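Local coordinates for tyrosine--tRNA ligase, mitochondrial (Coccidioides posadasii, PDB 5IJX), which probably attaches L-tyrosine to mitochondrial tRNA(Tyr) at the expense of ATP, as a class I aminoacyl-tRNA synthetase, of which this construct holds the catalytic core, at residues K34-F37 / L38-L41; D125-T128 / R129-N132. All blocks are in the same frame, centred on the assembly; numbering follows the deposited sequence.

Interaction 1 (K34-F37 / L38-L41)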
loop_
_atom_site.group_PDB
_atom_site.type_symbol
_atom_site.label_atom_id
_atom_site.label_comp_id
_atom_site.label_asym_id
_atom_site.label_seq_id
_atom_site.Cartn_x
_atom_site.Cartn_y
_atom_site.Cartn_z
ATOM N N LYS A 34 10.662 -14.679 43.464
ATOM C CA LYS A 34 9.724 -15.263 42.515
ATOM C C LYS A 34 10.368 -15.385 41.138
ATOM O O LYS A 34 11.266 -14.616 40.781
ATOM C CB LYS A 34 8.438 -14.426 42.412
ATOM C CG LYS A 34 7.390 -15.020 41.481
ATOM C CD LYS A 34 6.058 -14.291 41.581
ATOM C CE LYS A 34 5.043 -14.871 40.608
ATOM N NZ LYS A 34 3.656 -14.834 41.146
ATOM N N GLN A 35 9.898 -16.363 40.366
ATOM C CA GLN A 35 10.431 -16.603 39.034
ATOM C C GLN A 35 9.758 -15.691 38.017
ATOM O O GLN A 35 8.535 -15.521 38.024
ATOM C CB GLN A 35 10.230 -18.063 38.624
ATOM C CG GLN A 35 10.892 -18.422 37.299
ATOM C CD GLN A 35 10.630 -19.855 36.875
ATOM O OE1 GLN A 35 9.541 -20.389 37.088
ATOM N NE2 GLN A 35 11.633 -20.488 36.272
ATOM N N SER A 36 10.566 -15.112 37.133
ATOM C CA SER A 36 10.038 -14.250 36.088
ATOM C C SER A 36 9.194 -15.059 35.105
ATOM O O SER A 36 9.270 -16.289 35.038
ATOM C CB SER A 36 11.173 -13.548 35.342
ATOM O OG SER A 36 11.853 -14.449 34.485
ATOM N N PHE A 37 8.382 -14.343 34.327
ATOM C CA PHE A 37 7.492 -15.006 33.380
ATOM C C PHE A 37 8.273 -15.618 32.224
ATOM O O PHE A 37 7.993 -16.750 31.808
ATOM C CB PHE A 37 6.454 -14.011 32.865
ATOM C CG PHE A 37 5.427 -14.621 31.955
ATOM C CD1 PHE A 37 4.479 -15.501 32.452
ATOM C CD2 PHE A 37 5.405 -14.309 30.607
ATOM C CE1 PHE A 37 3.531 -16.062 31.617
ATOM C CE2 PHE A 37 4.458 -14.868 29.767
ATOM C CZ PHE A 37 3.522 -15.745 30.272
ATOM N N LEU A 38 9.257 -14.890 31.693
ATOM C CA LEU A 38 10.056 -15.419 30.592
ATOM C C LEU A 38 10.820 -16.665 31.023
ATOM O O LEU A 38 10.821 -17.682 30.321
ATOM C CB LEU A 38 11.014 -14.342 30.082
ATOM C CG LEU A 38 11.807 -14.690 28.824
ATOM C CD1 LEU A 38 10.877 -14.922 27.641
ATOM C CD2 LEU A 38 12.807 -13.589 28.514
ATOM N N SER A 39 11.484 -16.600 32.180
ATOM C CA SER A 39 12.165 -17.776 32.713
ATOM C C SER A 39 11.219 -18.968 32.790
ATOM O O SER A 39 11.592 -20.096 32.441
ATOM C CB SER A 39 12.744 -17.461 34.092
ATOM O OG SER A 39 13.385 -18.595 34.650
ATOM N N PHE A 40 9.983 -18.734 33.237
ATOM C CA PHE A 40 9.008 -19.814 33.326
ATOM C C PHE A 40 8.702 -20.389 31.948
ATOM O O PHE A 40 8.750 -21.609 31.748
ATOM C CB PHE A 40 7.734 -19.309 34.002
ATOM C CG PHE A 40 6.624 -20.317 34.033
ATOM C CD1 PHE A 40 6.711 -21.438 34.840
ATOM C CD2 PHE A 40 5.490 -20.137 33.261
ATOM C CE1 PHE A 40 5.689 -22.365 34.870
ATOM C CE2 PHE A 40 4.464 -21.060 33.288
ATOM C CZ PHE A 40 4.563 -22.176 34.093
ATOM N N LEU A 41 8.387 -19.523 30.978
ATOM C CA LEU A 41 8.146 -19.999 29.619
ATOM C C LEU A 41 9.311 -20.846 29.122
ATOM O O LEU A 41 9.112 -21.854 28.432
ATOM C CB LEU A 41 7.911 -18.819 28.672
ATOM C CG LEU A 41 6.596 -18.040 28.774
ATOM C CD1 LEU A 41 6.549 -16.981 27.686
ATOM C CD2 LEU A 41 5.383 -18.956 28.675
#
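Ser-36 caps the helix that starts at Phe-37: its OG takes a hydrogen bond from Ser-39 N at 3.2 Å. One residue earlier, Gln-35 reaches over the same turn with CG anti to the backbone N (chi1 -174°) and the chain extended beyond, which brings NE2 to 3.0 Å from Ser-39 OG. This bond is bent, and the hydroxyl lies tilted from the amide plane. OE1 of the same amide meets Phe-40 at the edge of its ring, 3.8 Å from CD1. One turn apart, Leu-41 sets CG over one face of the Phe-37 ring, off centre in a CH-pi contact, while its CD1 packs 3.6 Å from CE2. The backbone of the same turn is held by Phe-40 N to Ser-36 O and Leu-41 N to Phe-37 O (2.9 Å). Asp-58 OD1, from helix 54-63, is a second hydrogen-bond partner of Ser-36 OG and positions the cap; Glu-43 OE1 likewise bonds Gln-35 NE2. The turn lies between helix 54-63, touched by Ser-36, Phe-37 and Leu-38, and helix 84-95, where Trp-92 meets Phe-40 edge-to-face and Ile-89 touches Leu-41; Ser-36 also touches Ile-29 of helix 7-31.

Interaction 2 (D125-T128 / R129-N132)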
loop_
_atom_site.group_PDB
_atom_site.type_symbol
_atom_site.label_atom_id
_atom_site.label_comp_id
_atom_site.label_asym_id
_atom_site.label_seq_id
_atom_site.Cartn_x
_atom_site.Cartn_y
_atom_site.Cartn_z
ATOM N N ASP A 125 -9.846 -20.124 -2.892
ATOM C CA ASP A 125 -10.993 -19.331 -3.309
ATOM C C ASP A 125 -11.655 -18.688 -2.096
ATOM O O ASP A 125 -11.496 -19.131 -0.956
ATOM C CB ASP A 125 -12.012 -20.184 -4.075
ATOM C CG ASP A 125 -12.644 -21.258 -3.214
ATOM O OD1 ASP A 125 -11.939 -21.818 -2.351
ATOM O OD2 ASP A 125 -13.846 -21.545 -3.404
ATOM N N GLY A 126 -12.415 -17.626 -2.367
ATOM C CA GLY A 126 -12.988 -16.842 -1.286
ATOM C C GLY A 126 -14.043 -17.600 -0.505
ATOM O O GLY A 126 -14.028 -17.611 0.728
ATOM N N ALA A 127 -14.981 -18.235 -1.210
ATOM C CA ALA A 127 -16.051 -18.966 -0.535
ATOM C C ALA A 127 -15.491 -19.880 0.548
ATOM O O ALA A 127 -15.969 -19.882 1.688
ATOM C CB ALA A 127 -16.856 -19.767 -1.559
ATOM N N THR A 128 -14.463 -20.657 0.207
ATOM C CA THR A 128 -13.807 -21.509 1.192
ATOM C C THR A 128 -13.206 -20.680 2.320
ATOM O O THR A 128 -13.403 -20.975 3.506
ATOM C CB THR A 128 -12.726 -22.344 0.503
ATOM O OG1 THR A 128 -13.332 -23.226 -0.451
ATOM C CG2 THR A 128 -11.928 -23.156 1.512
ATOM N N ARG A 129 -12.465 -19.628 1.963
ATOM C CA ARG A 129 -11.717 -18.865 2.955
ATOM C C ARG A 129 -12.644 -18.256 4.002
ATOM O O ARG A 129 -12.287 -18.174 5.184
ATOM C CB ARG A 129 -10.903 -17.782 2.254
ATOM C CG ARG A 129 -9.754 -17.224 3.073
ATOM C CD ARG A 129 -9.060 -16.082 2.344
ATOM N NE ARG A 129 -10.026 -15.122 1.811
ATOM C CZ ARG A 129 -10.369 -15.008 0.529
ATOM N NH1 ARG A 129 -9.814 -15.776 -0.403
ATOM N NH2 ARG A 129 -11.274 -14.105 0.172
ATOM N N ARG A 130 -13.837 -17.820 3.590
ATOM C CA ARG A 130 -14.787 -17.258 4.546
ATOM C C ARG A 130 -15.222 -18.305 5.564
ATOM O O ARG A 130 -15.272 -18.031 6.770
ATOM C CB ARG A 130 -15.994 -16.681 3.805
ATOM C CG ARG A 130 -15.640 -15.545 2.849
ATOM C CD ARG A 130 -16.875 -14.894 2.236
ATOM N NE ARG A 130 -17.386 -15.626 1.079
ATOM C CZ ARG A 130 -16.937 -15.478 -0.165
ATOM N NH1 ARG A 130 -15.953 -14.630 -0.433
ATOM N NH2 ARG A 130 -17.474 -16.186 -1.149
ATOM N N ALA A 131 -15.534 -19.515 5.096
ATOM C CA ALA A 131 -15.855 -20.603 6.012
ATOM C C ALA A 131 -14.700 -20.866 6.970
ATOM O O ALA A 131 -14.903 -21.019 8.181
ATOM C CB ALA A 131 -16.202 -21.865 5.221
ATOM N N ASN A 132 -13.472 -20.921 6.444
ATOM C CA ASN A 132 -12.306 -21.098 7.305
ATOM C C ASN A 132 -12.270 -20.036 8.400
ATOM O O ASN A 132 -12.079 -20.346 9.583
ATOM C CB ASN A 132 -11.026 -21.052 6.467
ATOM C CG ASN A 132 -11.002 -22.102 5.375
ATOM O OD1 ASN A 132 -11.811 -23.029 5.372
ATOM N ND2 ASN A 132 -10.069 -21.964 4.442
#
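Arg-129 and Arg-130 both fold back along the N-terminal turn of helix 126-154, in the class I synthetase family region, bringing their guanidinium groups against Gly-126 and Ala-127. The backbone bonds come first. Arg-129 N donates to Asp-125 O, the carbonyl of the N-cap residue, at 3.1 Å; Arg-130 N to Gly-126 O and Asn-132 N to Thr-128 O are each 2.9 Å, whereas Ala-131 N to Ala-127 O is weak at 3.5 Å. One side-chain hydrogen bond braces the start of the turn: Thr-128 OG1 donates to Asp-125 OD1 at 2.7 Å, on the syn lone pair of that oxygen. Thr-128 has OG1 beside its own backbone N (chi1 -64°), which turns the hydroxyl back toward the cap.

The remaining contacts are van der Waals. The other branch of Thr-128, CG2, meets Asn-132, 3.7 Å from ND2. Arg-129 leaves the helix with CG anti to its N, then bends at chi3 (47°), and its guanidinium lays one face over Gly-126, with NH1 3.5 Å from CA. Arg-130 bends back as well, but its guanidinium covers the next peptide, one face lying over Gly-126 C and Ala-127 CA. With no side chain on Gly-126, both arginines can come close to the backbone.

Neither arginine pairs with the Asp-125 carboxylate: OD1 is 6.7 Å from Arg-129 NH1, and OD2 is about as far from Arg-130 NH2. Any attraction is therefore through space, and probably modest on this largely exposed surface. A carboxylate at the N-cap should suit the positive end of the helix dipole, while the two arginine charges would oppose it; the acid is turned to Thr-128, and the arginines merely lie against the backbone.

How the interactions relate
From the N terminus, the chain runs through helix 7-31 and a short loop into interaction 1, where residues 34-41 turn into helix 37-43. It then passes through helix 54-63, strand 67-72, helix 84-95 and strand 99-104 before reaching interaction 2 at the start of helix 126-154. Each is local, at the start of a helix, and closes no long loop; the two come in series and neither nest nor cross. Interactions 1 and 2 lie on opposite sides of the chain's centre, with 40 Å between the centres of interactions 1 and 2. Interaction 1 seats its turn among three helices; interaction 2 lies largely at the surface and joins the two halves of its own helix start.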